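Local atomic coordinates of carboxylic ester hydrolase (Aspergillus niger, PDB entry 7K4O), a protein that hydrolyses ester bonds of tannins as a fungal tannase, a serine esterase that probably releases gallic acid. Residues A[320-325]-A[424-429]; A[455-460]-A[515-520]; A[84-89]-A[176-181]. All blocks are in the same frame, centred on the assembly; numbering follows the deposited sequence. Where two conformers were deposited one is given.

Overall arrangement
The three contacts follow one another in series along the chain, contact 3 first, then contact 1, then contact 2. Contacts 2 and 3 both reach the nine-stranded mixed sheet of the alpha/beta-hydrolase fold. Contact 3 pairs its inner strands 89-93 and 179-185, and contact 2 covers 455-460, one of its two edge strands; their centres lie about 28 Å apart. Contact 1 lies on helix 425-438, which packs against that edge. Contacts 1 and 2 therefore touch, with centres about 16 Å apart and Ile-428 and Leu-457 packed together. Contacts 1 and 3 lie on opposite sides of the chain's centre, their own centres about 37 Å apart.

Contact 1: A[320-325]-A[424-429]; sequences RVYFSY and TAASIR
The aromatic packing of this contact rests on Phe-323, whose ring lies against helix 425-438. Its CG sits between the backbone N and the carbonyl carbon, the crowded position (chi1 41°), and its CA-CB bond is directed at the helix. The CB of Ala-425 comes over one ring face in a CH-pi contact, 4.2 Å from the centroid of the Phe-323 ring. CE1 of Phe-323 also reaches the backbone, 3.5 Å from Ala-426 N. At the ring edge, CD of the extended Arg-429 chain lies 3.9 Å from Phe-323 CE2. The Arg-429 guanidinium is turned 40° from the ring plane. Tyr-322 adds its tip: its OH lies 3.6 Å from Ala-426 CB.

No direct hydrogen bond joins the segments. Water 1 bridges their backbones instead, donating to Ser-324 O at 2.8 Å and accepting from Ala-425 N at 3.0 Å. The polar ends of Arg-429 and Tyr-322 have partners outside the two segments. Arg-429 NE bonds to Val-553 O and NH1 to Tyr-544 O. Arg-214 NH1 bonds to Tyr-322 OH and also to Ala-426 O.

The contact joins the loop between helix 300-310 and strand 337-339 to helix 425-438. Ser-427 and Ile-428 of that helix pack on strand 455-460, while Val-321 of the loop touches helix 376-390.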
loop_
_atom_site.group_PDB
_atom_site.type_symbol
_atom_site.label_atom_id
_atom_site.label_comp_id
_atom_site.label_asym_id
_atom_site.label_seq_id
_atom_site.Cartn_x
_atom_site.Cartn_y
_atom_site.Cartn_z
ATOM N N ARG A 320 -0.163 -19.343 -16.576
ATOM C CA ARG A 320 0.138 -18.376 -15.492
ATOM C C ARG A 320 -1.162 -17.774 -14.944
ATOM O O ARG A 320 -1.946 -17.234 -15.738
ATOM C CB ARG A 320 1.034 -17.247 -15.989
ATOM C CG ARG A 320 1.442 -16.324 -14.838
ATOM C CD ARG A 320 2.378 -15.220 -15.270
ATOM N NE ARG A 320 3.770 -15.624 -15.376
ATOM C CZ ARG A 320 4.643 -15.645 -14.397
ATOM N NH1 ARG A 320 4.287 -15.386 -13.148
ATOM N NH2 ARG A 320 5.909 -15.972 -14.682
ATOM N N VAL A 321 -1.298 -17.830 -13.640
ATOM C CA VAL A 321 -2.441 -17.232 -12.899
ATOM C C VAL A 321 -2.053 -15.856 -12.341
ATOM O O VAL A 321 -2.905 -14.939 -12.415
ATOM C CB VAL A 321 -2.907 -18.150 -11.771
ATOM C CG1 VAL A 321 -4.207 -17.620 -11.195
ATOM C CG2 VAL A 321 -3.061 -19.608 -12.245
ATOM N N TYR A 322 -0.877 -15.737 -11.751
ATOM C CA TYR A 322 -0.445 -14.445 -11.176
ATOM C C TYR A 322 1.085 -14.406 -11.207
ATOM O O TYR A 322 1.724 -15.250 -11.837
ATOM C CB TYR A 322 -1.084 -14.235 -9.797
ATOM C CG TYR A 322 -1.213 -12.772 -9.366
ATOM C CD1 TYR A 322 -1.684 -11.827 -10.251
ATOM C CD2 TYR A 322 -0.831 -12.359 -8.098
ATOM C CE1 TYR A 322 -1.756 -10.478 -9.892
ATOM C CE2 TYR A 322 -0.969 -11.024 -7.701
ATOM C CZ TYR A 322 -1.443 -10.100 -8.610
ATOM O OH TYR A 322 -1.493 -8.767 -8.224
ATOM N N PHE A 323 1.653 -13.453 -10.500
ATOM C CA PHE A 323 3.110 -13.233 -10.353
ATOM C C PHE A 323 3.376 -13.057 -8.894
ATOM O O PHE A 323 2.467 -12.888 -8.067
ATOM C CB PHE A 323 3.592 -12.090 -11.248
ATOM C CG PHE A 323 2.650 -10.905 -11.278
ATOM C CD1 PHE A 323 2.584 -10.073 -10.186
ATOM C CD2 PHE A 323 1.834 -10.678 -12.355
ATOM C CE1 PHE A 323 1.665 -9.040 -10.165
ATOM C CE2 PHE A 323 0.965 -9.599 -12.366
ATOM C CZ PHE A 323 0.883 -8.808 -11.257
ATOM N N SER A 324 4.644 -13.160 -8.563
ATOM C CA SER A 324 5.092 -13.133 -7.172
ATOM C C SER A 324 6.055 -11.959 -6.971
ATOM O O SER A 324 6.253 -11.144 -7.903
ATOM C CB SER A 324 5.722 -14.468 -6.796
ATOM O OG SER A 324 5.909 -14.562 -5.406
ATOM N N TYR A 325 6.571 -11.893 -5.766
ATOM C CA TYR A 325 7.521 -10.845 -5.323
ATOM C C TYR A 325 8.768 -10.896 -6.190
ATOM O O TYR A 325 9.154 -11.970 -6.731
ATOM C CB TYR A 325 7.856 -11.024 -3.854
ATOM C CG TYR A 325 6.651 -11.304 -3.013
ATOM C CD1 TYR A 325 5.740 -10.301 -2.692
ATOM C CD2 TYR A 325 6.355 -12.575 -2.575
ATOM C CE1 TYR A 325 4.601 -10.560 -1.957
ATOM C CE2 TYR A 325 5.210 -12.849 -1.854
ATOM C CZ TYR A 325 4.331 -11.836 -1.516
ATOM O OH TYR A 325 3.237 -12.129 -0.749
ATOM N N THR A 424 5.878 -6.116 -6.270
ATOM C CA THR A 424 6.102 -4.842 -6.981
ATOM C C THR A 424 5.402 -4.823 -8.329
ATOM O O THR A 424 4.880 -3.755 -8.735
ATOM C CB THR A 424 7.613 -4.565 -7.122
ATOM O OG1 THR A 424 8.247 -4.870 -5.880
ATOM C CG2 THR A 424 7.841 -3.122 -7.534
ATOM N N ALA A 425 5.413 -5.941 -9.072
ATOM C CA ALA A 425 4.789 -5.999 -10.393
ATOM C C ALA A 425 3.278 -5.721 -10.323
ATOM O O ALA A 425 2.706 -5.410 -11.364
ATOM C CB ALA A 425 5.130 -7.324 -11.040
ATOM N N ALA A 426 2.657 -5.865 -9.166
ATOM C CA ALA A 426 1.203 -5.595 -9.017
ATOM C C ALA A 426 0.932 -4.120 -9.345
ATOM O O ALA A 426 -0.151 -3.847 -9.908
ATOM C CB ALA A 426 0.691 -5.923 -7.684
ATOM N N SER A 427 1.869 -3.242 -9.007
ATOM C CA SER A 427 1.672 -1.782 -9.258
ATOM C C SER A 427 1.886 -1.477 -10.721
ATOM O O SER A 427 1.101 -0.706 -11.301
ATOM C CB SER A 427 2.549 -0.944 -8.346
ATOM O OG SER A 427 2.100 -0.988 -7.003
ATOM N N ILE A 428 2.949 -2.007 -11.355
ATOM C CA ILE A 428 3.143 -1.787 -12.800
ATOM C C ILE A 428 1.899 -2.240 -13.542
ATOM O O ILE A 428 1.438 -1.559 -14.477
ATOM C CB ILE A 428 4.413 -2.528 -13.296
ATOM C CG1 ILE A 428 5.713 -1.803 -12.938
ATOM C CG2 ILE A 428 4.319 -2.671 -14.784
ATOM C CD1 ILE A 428 6.053 -1.759 -11.518
ATOM N N ARG A 429 1.360 -3.403 -13.182
ATOM C CA ARG A 429 0.215 -3.923 -13.939
ATOM C C ARG A 429 -0.951 -2.929 -13.970
ATOM O O ARG A 429 -1.605 -2.777 -14.991
ATOM C CB ARG A 429 -0.248 -5.278 -13.403
ATOM C CG ARG A 429 -1.304 -5.864 -14.343
ATOM C CD ARG A 429 -1.731 -7.255 -13.871
ATOM N NE ARG A 429 -2.663 -7.854 -14.786
ATOM C CZ ARG A 429 -2.330 -8.640 -15.830
ATOM N NH1 ARG A 429 -1.067 -8.962 -16.066
ATOM N NH2 ARG A 429 -3.271 -9.135 -16.614
HETATM O O HOH W 1 6.866 -8.421 -8.391
#

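Contact 2: A[455-460]-A[515-520]; sequences YRLYTV and CAWPLR
Two direct hydrogen bonds link strand 455-460 to segment 515-520, which leads from strand 511-514 into strand 520-524. Trp-517 N donates to Leu-457 O at 2.8 Å, nearly along the C=O axis. Arg-520 NH2 donates to Thr-459 OG1, also at 2.8 Å, with the oxygen in the guanidinium plane. Bends at chi2 and chi3 bring the end of Arg-520 back to the strand. Its NH1 donates to Leu-519 O, and its NE forms a salt bridge with Asp-267. Thr-459 OG1 has a second partner in Asp-417.

Water 3 accepts from Thr-459 N and from Arg-520 NH1, and donates to Cys-515 O at 2.7 Å. Water 2 accepts from Leu-457 N and lies 2.8 Å from Trp-517 O, to which it can donate. That carbonyl also receives Asn-452 ND2.

Leu-457 and Trp-517 run side by side, their CB atoms 4.0 Å apart, and Trp-517 NE1 bonds to Glu-432. Ala-516 CB lies 3.7 Å from Tyr-458 CE2, and Arg-456 NH2 comes close to the same methyl. The polar ends of Tyr-458 and Arg-456 turn to Pro-495 O, and Arg-456 also to Asn-452 O. A disulfide joins Cys-515 to Cys-532 of strand 529-533. The peptide before Pro-518 is cis.

One of the two edge strands of the alpha/beta-hydrolase sheet is thus covered through few direct bonds and two waters. Asp-267 probably offsets much of the charge of the buried Arg-520.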
loop_
_atom_site.group_PDB
_atom_site.type_symbol
_atom_site.label_atom_id
_atom_site.label_comp_id
_atom_site.label_asym_id
_atom_site.label_seq_id
_atom_site.Cartn_x
_atom_site.Cartn_y
_atom_site.Cartn_z
ATOM N N TYR A 455 -0.523 10.601 -13.796
ATOM C CA TYR A 455 -0.433 9.391 -12.939
ATOM C C TYR A 455 0.956 8.792 -13.162
ATOM O O TYR A 455 1.209 8.223 -14.207
ATOM C CB TYR A 455 -1.546 8.378 -13.256
ATOM C CG TYR A 455 -1.394 6.996 -12.655
ATOM C CD1 TYR A 455 -0.549 6.744 -11.570
ATOM C CD2 TYR A 455 -2.145 5.926 -13.150
ATOM C CE1 TYR A 455 -0.406 5.450 -11.043
ATOM C CE2 TYR A 455 -2.034 4.646 -12.613
ATOM C CZ TYR A 455 -1.124 4.399 -11.594
ATOM O OH TYR A 455 -0.972 3.143 -11.095
ATOM N N ARG A 456 1.837 9.019 -12.210
ATOM C CA ARG A 456 3.251 8.629 -12.265
ATOM C C ARG A 456 3.519 7.575 -11.209
ATOM O O ARG A 456 3.018 7.654 -10.087
ATOM C CB ARG A 456 4.149 9.872 -12.135
ATOM C CG ARG A 456 3.905 10.875 -13.247
ATOM C CD ARG A 456 4.665 12.200 -13.089
ATOM N NE ARG A 456 6.061 11.964 -13.371
ATOM C CZ ARG A 456 6.598 11.888 -14.589
ATOM N NH1 ARG A 456 5.877 12.075 -15.681
ATOM N NH2 ARG A 456 7.896 11.670 -14.695
ATOM N N LEU A 457 4.336 6.598 -11.603
ATOM C CA LEU A 457 4.651 5.404 -10.819
ATOM C C LEU A 457 6.168 5.287 -10.654
ATOM O O LEU A 457 6.908 5.419 -11.668
ATOM C CB LEU A 457 4.093 4.184 -11.566
ATOM C CG LEU A 457 4.525 2.829 -11.026
ATOM C CD1 LEU A 457 4.029 2.579 -9.600
ATOM C CD2 LEU A 457 4.031 1.748 -11.978
ATOM N N TYR A 458 6.598 4.996 -9.452
ATOM C CA TYR A 458 8.031 4.956 -9.096
ATOM C C TYR A 458 8.308 3.716 -8.258
ATOM O O TYR A 458 7.648 3.517 -7.233
ATOM C CB TYR A 458 8.447 6.223 -8.334
ATOM C CG TYR A 458 8.068 7.525 -8.980
ATOM C CD1 TYR A 458 6.810 8.053 -8.756
ATOM C CD2 TYR A 458 8.958 8.267 -9.753
ATOM C CE1 TYR A 458 6.415 9.261 -9.295
ATOM C CE2 TYR A 458 8.566 9.482 -10.296
ATOM C CZ TYR A 458 7.301 9.990 -10.060
ATOM O OH TYR A 458 6.855 11.191 -10.593
ATOM N N THR A 459 9.293 2.898 -8.630
ATOM C CA THR A 459 9.748 1.840 -7.706
ATOM C C THR A 459 10.860 2.366 -6.810
ATOM O O THR A 459 11.569 3.355 -7.192
ATOM C CB THR A 459 10.117 0.531 -8.432
ATOM O OG1 THR A 459 11.382 0.639 -9.092
ATOM C CG2 THR A 459 9.044 0.098 -9.420
ATOM N N VAL A 460 10.991 1.784 -5.635
ATOM C CA VAL A 460 11.967 2.280 -4.627
ATOM C C VAL A 460 13.051 1.212 -4.467
ATOM O O VAL A 460 12.817 0.162 -3.837
ATOM C CB VAL A 460 11.300 2.613 -3.289
ATOM C CG1 VAL A 460 12.284 3.310 -2.360
ATOM C CG2 VAL A 460 10.039 3.467 -3.512
ATOM N N CYS A 515 13.388 7.200 -10.682
ATOM C CA CYS A 515 12.915 7.204 -12.081
ATOM C C CYS A 515 11.415 6.874 -12.141
ATOM O O CYS A 515 10.948 6.025 -11.345
ATOM C CB CYS A 515 13.675 6.178 -12.928
ATOM S SG CYS A 515 15.446 6.577 -13.034
ATOM N N ALA A 516 10.712 7.553 -13.023
ATOM C CA ALA A 516 9.284 7.348 -13.323
ATOM C C ALA A 516 9.176 6.245 -14.353
ATOM O O ALA A 516 9.791 6.334 -15.433
ATOM C CB ALA A 516 8.644 8.599 -13.857
ATOM N N TRP A 517 8.380 5.240 -14.026
ATOM C CA TRP A 517 7.980 4.181 -14.975
ATOM C C TRP A 517 7.556 4.830 -16.269
ATOM O O TRP A 517 6.847 5.832 -16.269
ATOM C CB TRP A 517 6.823 3.349 -14.361
ATOM C CG TRP A 517 6.393 2.215 -15.234
ATOM C CD1 TRP A 517 5.353 2.183 -16.099
ATOM C CD2 TRP A 517 7.104 0.971 -15.414
ATOM N NE1 TRP A 517 5.351 0.996 -16.793
ATOM C CE2 TRP A 517 6.427 0.254 -16.407
ATOM C CE3 TRP A 517 8.287 0.446 -14.881
ATOM C CZ2 TRP A 517 6.876 -0.986 -16.868
ATOM C CZ3 TRP A 517 8.710 -0.804 -15.301
ATOM C CH2 TRP A 517 8.024 -1.480 -16.301
ATOM N N PRO A 518 7.884 4.295 -17.462
ATOM C CA PRO A 518 8.614 3.031 -17.668
ATOM C C PRO A 518 10.137 3.118 -17.801
ATOM O O PRO A 518 10.759 2.115 -18.170
ATOM C CB PRO A 518 8.045 2.588 -19.019
ATOM C CG PRO A 518 7.844 3.874 -19.772
ATOM C CD PRO A 518 7.394 4.855 -18.711
ATOM N N LEU A 519 10.706 4.255 -17.415
ATOM C CA LEU A 519 12.172 4.384 -17.351
ATOM C C LEU A 519 12.668 3.600 -16.143
ATOM O O LEU A 519 11.943 3.426 -15.131
ATOM C CB LEU A 519 12.547 5.876 -17.270
ATOM C CG LEU A 519 12.051 6.734 -18.438
ATOM C CD1 LEU A 519 12.376 8.201 -18.177
ATOM C CD2 LEU A 519 12.672 6.276 -19.755
ATOM N N ARG A 520 13.918 3.135 -16.211
ATOM C CA ARG A 520 14.588 2.445 -15.088
ATOM C C ARG A 520 15.898 3.157 -14.747
ATOM O O ARG A 520 16.491 3.783 -15.645
ATOM C CB ARG A 520 14.961 0.992 -15.429
ATOM C CG ARG A 520 13.889 0.112 -16.027
ATOM C CD ARG A 520 12.609 0.052 -15.235
ATOM N NE ARG A 520 12.761 -0.373 -13.864
ATOM C CZ ARG A 520 12.249 0.301 -12.811
ATOM N NH1 ARG A 520 11.591 1.447 -12.987
ATOM N NH2 ARG A 520 12.400 -0.180 -11.612
HETATM O O HOH W 2 5.313 6.927 -14.258
HETATM O O HOH W 3 11.091 3.345 -10.853
#

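Contact 3: A[84-89]-A[176-181]; sequences TDFQNR and DKLYAY
Parallel pairing of strands 89-93 and 179-185, inside the central sheet of the alpha/beta-hydrolase fold, begins at this contact. Arg-89 lies opposite Tyr-179, and Tyr-179 N donates to Asn-88 O at 2.9 Å. Arg-89 CA makes a CA-H...O contact of 3.1 Å with Tyr-179 O.

The tight part lies around these backbones. Leu-178, with CG anti to the backbone N (chi1 177°), brings CD1 to 3.6 Å from Asn-88 C. Two side-chain touches around it are looser. The same methyl meets the edge of the Phe-86 ring at CZ. On the side carrying Arg-89 and Tyr-179, CG of the extended Arg-89 chain meets the Tyr-181 ring edge at CE2, 4.1 Å away. Glu-490 of helix 481-491 holds both side chains: it forms a salt bridge with Arg-89 NE and a hydrogen bond with Tyr-181 OH.

The solvent side lies toward the side chain of Asn-88 and the exposed Lys-177. The Lys-177 chain leads away to a salt bridge with Asp-204, and its CG lies over the Tyr-179 ring. Asp-176 OD2 is a ligand of a zinc ion at this end. Here a water joins the two segments, accepting from Asn-88 ND2 at 3.0 Å and donating to Lys-177 O at 2.7 Å.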
loop_
_atom_site.group_PDB
_atom_site.type_symbol
_atom_site.label_atom_id
_atom_site.label_comp_id
_atom_site.label_asym_id
_atom_site.label_seq_id
_atom_site.Cartn_x
_atom_site.Cartn_y
_atom_site.Cartn_z
ATOM N N THR A 84 -3.223 30.387 11.933
ATOM C CA THR A 84 -2.104 31.069 11.246
ATOM C C THR A 84 -1.280 30.060 10.460
ATOM O O THR A 84 -0.536 30.485 9.611
ATOM C CB THR A 84 -1.272 31.928 12.215
ATOM O OG1 THR A 84 -0.789 31.117 13.289
ATOM C CG2 THR A 84 -2.090 33.092 12.721
ATOM N N ASP A 85 -1.451 28.756 10.696
ATOM C CA ASP A 85 -0.689 27.712 9.991
ATOM C C ASP A 85 -1.532 26.992 8.911
ATOM O O ASP A 85 -0.939 26.283 8.124
ATOM C CB ASP A 85 -0.262 26.634 10.982
ATOM C CG ASP A 85 0.793 27.102 11.998
ATOM O OD1 ASP A 85 1.614 27.966 11.611
ATOM O OD2 ASP A 85 0.801 26.543 13.157
ATOM N N PHE A 86 -2.818 27.229 8.888
ATOM C CA PHE A 86 -3.724 26.570 7.901
ATOM C C PHE A 86 -3.453 27.148 6.512
ATOM O O PHE A 86 -3.327 28.403 6.341
ATOM C CB PHE A 86 -5.161 26.815 8.281
ATOM C CG PHE A 86 -6.138 26.230 7.294
ATOM C CD1 PHE A 86 -6.207 24.856 7.061
ATOM C CD2 PHE A 86 -6.952 27.046 6.538
ATOM C CE1 PHE A 86 -7.111 24.360 6.133
ATOM C CE2 PHE A 86 -7.883 26.546 5.644
ATOM C CZ PHE A 86 -7.957 25.196 5.435
ATOM N N GLN A 87 -3.316 26.280 5.530
ATOM C CA GLN A 87 -2.920 26.671 4.146
ATOM C C GLN A 87 -3.927 26.149 3.119
ATOM O O GLN A 87 -3.484 25.805 1.990
ATOM C CB GLN A 87 -1.498 26.193 3.874
ATOM C CG GLN A 87 -0.544 26.949 4.786
ATOM C CD GLN A 87 0.912 26.977 4.420
ATOM O OE1 GLN A 87 1.502 26.027 3.964
ATOM N NE2 GLN A 87 1.525 28.107 4.717
ATOM N N ASN A 88 -5.195 26.094 3.449
ATOM C CA ASN A 88 -6.258 25.785 2.473
ATOM C C ASN A 88 -5.998 24.366 1.929
ATOM O O ASN A 88 -6.164 24.124 0.717
ATOM C CB ASN A 88 -6.393 26.814 1.332
ATOM C CG ASN A 88 -6.939 28.142 1.808
ATOM O OD1 ASN A 88 -7.120 28.344 3.012
ATOM N ND2 ASN A 88 -7.371 28.967 0.861
ATOM N N ARG A 89 -5.723 23.422 2.842
ATOM C CA ARG A 89 -5.473 22.027 2.466
ATOM C C ARG A 89 -6.298 21.113 3.362
ATOM O O ARG A 89 -6.460 21.386 4.557
ATOM C CB ARG A 89 -3.982 21.692 2.529
ATOM C CG ARG A 89 -3.143 22.497 1.536
ATOM C CD ARG A 89 -1.631 22.233 1.696
ATOM N NE ARG A 89 -0.899 23.099 0.773
ATOM C CZ ARG A 89 0.126 23.873 1.094
ATOM N NH1 ARG A 89 0.631 23.841 2.313
ATOM N NH2 ARG A 89 0.608 24.719 0.179
ATOM N N ASP A 176 -13.199 30.193 -2.462
ATOM C CA ASP A 176 -11.831 29.868 -2.013
ATOM C C ASP A 176 -11.516 28.397 -2.312
ATOM O O ASP A 176 -12.320 27.497 -1.907
ATOM C CB ASP A 176 -11.653 30.126 -0.528
ATOM C CG ASP A 176 -11.578 31.575 -0.081
ATOM O OD1 ASP A 176 -11.172 32.429 -0.899
ATOM O OD2 ASP A 176 -11.869 31.814 1.101
ATOM N N LYS A 177 -10.437 28.152 -3.011
ATOM C CA LYS A 177 -10.033 26.774 -3.391
ATOM C C LYS A 177 -9.517 26.029 -2.137
ATOM O O LYS A 177 -8.572 26.469 -1.452
ATOM C CB LYS A 177 -8.942 26.803 -4.428
ATOM C CG LYS A 177 -8.394 25.463 -4.879
ATOM C CD LYS A 177 -9.327 24.529 -5.517
ATOM C CE LYS A 177 -8.671 23.321 -6.207
ATOM N NZ LYS A 177 -9.573 22.108 -6.180
ATOM N N LEU A 178 -10.056 24.825 -1.908
ATOM C CA LEU A 178 -9.515 23.895 -0.872
ATOM C C LEU A 178 -8.780 22.788 -1.624
ATOM O O LEU A 178 -9.415 22.003 -2.349
ATOM C CB LEU A 178 -10.654 23.334 -0.025
ATOM C CG LEU A 178 -10.199 22.301 1.018
ATOM C CD1 LEU A 178 -9.271 22.911 2.071
ATOM C CD2 LEU A 178 -11.424 21.704 1.656
ATOM N N TYR A 179 -7.482 22.735 -1.511
ATOM C CA TYR A 179 -6.688 21.654 -2.130
ATOM C C TYR A 179 -6.798 20.413 -1.252
ATOM O O TYR A 179 -6.452 20.446 -0.057
ATOM C CB TYR A 179 -5.238 22.062 -2.317
ATOM C CG TYR A 179 -5.034 23.131 -3.373
ATOM C CD1 TYR A 179 -5.100 22.783 -4.707
ATOM C CD2 TYR A 179 -4.869 24.455 -3.038
ATOM C CE1 TYR A 179 -4.881 23.723 -5.702
ATOM C CE2 TYR A 179 -4.645 25.414 -4.041
ATOM C CZ TYR A 179 -4.688 25.038 -5.359
ATOM O OH TYR A 179 -4.468 25.893 -6.425
ATOM N N ALA A 180 -7.271 19.319 -1.824
ATOM C CA ALA A 180 -7.580 18.102 -1.049
ATOM C C ALA A 180 -6.679 16.973 -1.539
ATOM O O ALA A 180 -6.533 16.758 -2.767
ATOM C CB ALA A 180 -9.058 17.766 -1.200
ATOM N N TYR A 181 -6.126 16.247 -0.576
ATOM C CA TYR A 181 -5.108 15.210 -0.819
ATOM C C TYR A 181 -5.460 13.945 -0.044
ATOM O O TYR A 181 -6.222 13.979 0.917
ATOM C CB TYR A 181 -3.747 15.738 -0.381
ATOM C CG TYR A 181 -3.311 17.007 -1.076
ATOM C CD1 TYR A 181 -2.792 16.939 -2.344
ATOM C CD2 TYR A 181 -3.445 18.259 -0.488
ATOM C CE1 TYR A 181 -2.386 18.073 -3.028
ATOM C CE2 TYR A 181 -3.040 19.398 -1.163
ATOM C CZ TYR A 181 -2.470 19.298 -2.408
ATOM O OH TYR A 181 -2.040 20.422 -3.055
HETATM O O HOH W 4 -6.887 28.505 -2.043
#